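PDB 4EHX: tetraacyldisaccharide 4'-kinase from Aquifex aeolicus, which is the kinase of lipid A biosynthesis that probably transfers the gamma-phosphate of ATP to the 4'-position of a tetraacyldisaccharide 1-phosphate, giving lipid IVA. Local coordinates for residues I17-R20 and N21-D25. Residues are numbered along the deposited sequence; the frame is centred on the assembly and turned at random.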
loop_
_atom_site.group_PDB
_atom_site.type_symbol
_atom_site.label_atom_id
_atom_site.label_comp_id
_atom_site.label_asym_id
_atom_site.label_seq_id
_atom_site.Cartn_x
_atom_site.Cartn_y
_atom_site.Cartn_z
ATOM N N ILE A 17 -23.551 -1.537 -0.841
ATOM C CA ILE A 17 -22.557 -0.645 -0.243
ATOM C C ILE A 17 -23.202 0.560 0.436
ATOM O O ILE A 17 -22.844 0.907 1.568
ATOM C CB ILE A 17 -21.529 -0.153 -1.290
ATOM C CG1 ILE A 17 -20.697 -1.323 -1.809
ATOM C CG2 ILE A 17 -20.576 0.887 -0.681
ATOM C CD1 ILE A 17 -19.829 -1.964 -0.745
ATOM N N ASN A 18 -24.143 1.196 -0.260
ATOM C CA ASN A 18 -24.864 2.346 0.296
ATOM C C ASN A 18 -25.632 1.983 1.560
ATOM O O ASN A 18 -25.697 2.769 2.499
ATOM C CB ASN A 18 -25.840 2.961 -0.722
ATOM C CG ASN A 18 -25.139 3.797 -1.790
ATOM O OD1 ASN A 18 -23.933 4.036 -1.722
ATOM N ND2 ASN A 18 -25.909 4.262 -2.779
ATOM N N PHE A 19 -26.231 0.800 1.579
ATOM C CA PHE A 19 -26.970 0.371 2.767
ATOM C C PHE A 19 -26.030 0.200 3.956
ATOM O O PHE A 19 -26.313 0.682 5.058
ATOM C CB PHE A 19 -27.743 -0.930 2.514
ATOM C CG PHE A 19 -28.524 -1.406 3.713
ATOM C CD1 PHE A 19 -29.617 -0.688 4.171
ATOM C CD2 PHE A 19 -28.157 -2.561 4.387
ATOM C CE1 PHE A 19 -30.336 -1.116 5.276
ATOM C CE2 PHE A 19 -28.884 -3.002 5.492
ATOM C CZ PHE A 19 -29.964 -2.274 5.935
ATOM N N ARG A 20 -24.897 -0.457 3.734
ATOM C CA ARG A 20 -23.931 -0.651 4.817
ATOM C C ARG A 20 -23.415 0.697 5.303
ATOM O O ARG A 20 -23.294 0.944 6.511
ATOM C CB ARG A 20 -22.760 -1.533 4.348
ATOM C CG ARG A 20 -21.660 -1.725 5.424
ATOM C CD ARG A 20 -20.630 -2.807 5.028
ATOM N NE ARG A 20 -19.469 -2.793 5.922
ATOM C CZ ARG A 20 -18.454 -1.960 5.761
ATOM N NH1 ARG A 20 -18.468 -1.119 4.734
ATOM N NH2 ARG A 20 -17.427 -1.974 6.598
ATOM N N ASN A 21 -23.107 1.589 4.367
ATOM C CA ASN A 21 -22.568 2.876 4.792
ATOM C C ASN A 21 -23.602 3.731 5.528
ATOM O O ASN A 21 -23.258 4.467 6.445
ATOM C CB ASN A 21 -21.935 3.633 3.626
ATOM C CG ASN A 21 -20.516 3.157 3.331
ATOM O OD1 ASN A 21 -19.747 2.883 4.247
ATOM N ND2 ASN A 21 -20.170 3.056 2.048
ATOM N N THR A 22 -24.865 3.617 5.132
ATOM C CA THR A 22 -25.934 4.310 5.859
ATOM C C THR A 22 -26.003 3.833 7.307
ATOM O O THR A 22 -26.172 4.637 8.239
ATOM C CB THR A 22 -27.295 4.117 5.172
ATOM O OG1 THR A 22 -27.258 4.740 3.882
ATOM C CG2 THR A 22 -28.413 4.732 6.000
ATOM N N LEU A 23 -25.851 2.529 7.511
ATOM C CA LEU A 23 -25.876 1.997 8.875
ATOM C C LEU A 23 -24.770 2.599 9.742
ATOM O O LEU A 23 -25.022 3.013 10.880
ATOM C CB LEU A 23 -25.807 0.464 8.871
ATOM C CG LEU A 23 -27.028 -0.219 8.241
ATOM C CD1 LEU A 23 -26.823 -1.725 8.128
ATOM C CD2 LEU A 23 -28.280 0.098 9.031
ATOM N N TYR A 24 -23.550 2.672 9.212
ATOM C CA TYR A 24 -22.470 3.301 9.968
ATOM C C TYR A 24 -22.700 4.799 10.141
ATOM O O TYR A 24 -22.477 5.329 11.222
ATOM C CB TYR A 24 -21.106 3.045 9.333
ATOM C CG TYR A 24 -20.544 1.684 9.697
ATOM C CD1 TYR A 24 -20.012 1.456 10.959
ATOM C CD2 TYR A 24 -20.572 0.632 8.790
ATOM C CE1 TYR A 24 -19.504 0.229 11.302
ATOM C CE2 TYR A 24 -20.058 -0.618 9.128
ATOM C CZ TYR A 24 -19.533 -0.807 10.388
ATOM O OH TYR A 24 -19.029 -2.028 10.757
ATOM N N ASP A 25 -23.128 5.466 9.067
ATOM C CA ASP A 25 -23.391 6.908 9.088
ATOM C C ASP A 25 -24.326 7.282 10.240
ATOM O O ASP A 25 -24.124 8.290 10.912
ATOM C CB ASP A 25 -24.055 7.357 7.780
ATOM C CG ASP A 25 -23.090 7.431 6.617
ATOM O OD1 ASP A 25 -21.868 7.233 6.817
ATOM O OD2 ASP A 25 -23.562 7.708 5.484
HETATM O O HOH W 1 -21.834 4.263 0.065
HETATM O O HOH W 2 -17.467 1.378 3.897
#
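Arg-20 and Tyr-24, one helical turn apart, meet at an angle: the planes of guanidinium and phenol ring stand 65° apart, and Tyr-24 CE2 lies over one guanidinium face, displaced toward its rim and 3.9 Å from Arg-20 NE. With CG anti to the backbone N (chi1 177°) and the chain extended as far as NE, the arginine carries its guanidinium out to Tyr-24 CE2. Its NH2 is hydrogen-bonded to the carbonyl of Gln-142, while NH1 donates to a water, 2.8 Å away, that in turn donates to Asn-21 OD1; this bridge ties the charged group to its neighbour in sequence. The amide of Asn-21 is gripped at both ends, OD1 also accepting from Arg-144 and ND2 donating to Glu-172, which fixes its rotation and satisfies a buried side chain. A second water links Asn-21 ND2 to Asn-18 OD1, and Ile-17 CG2 lies beside Asn-21 ND2 at 3.5 Å. All this belongs to the last turns of helix 7-25, which in this atypical P-loop kinase precedes strand 38-43, the strand leading to the predicted ATP-binding loop. Its i to i+4 backbone bonds, such as Asn-21 N to Ile-17 O at 2.9 Å, set residues four apart on one face; Asp-25 joins this end to Arg-144 by a salt bridge. The Thr-22 hydroxyl bonds back to the carbonyl four residues earlier: OG1, beside its own backbone N (chi1 -65°), donates to Asn-18 O at 2.9 Å, and Thr-22 N reaches the same oxygen from the opposite face of the carbonyl plane. Phe-19 and Leu-23 form the apolar pair: Leu-23 CG sits above one ring face, offset to the rim, and CD1 approaches Phe-19 CE2 to 3.6 Å.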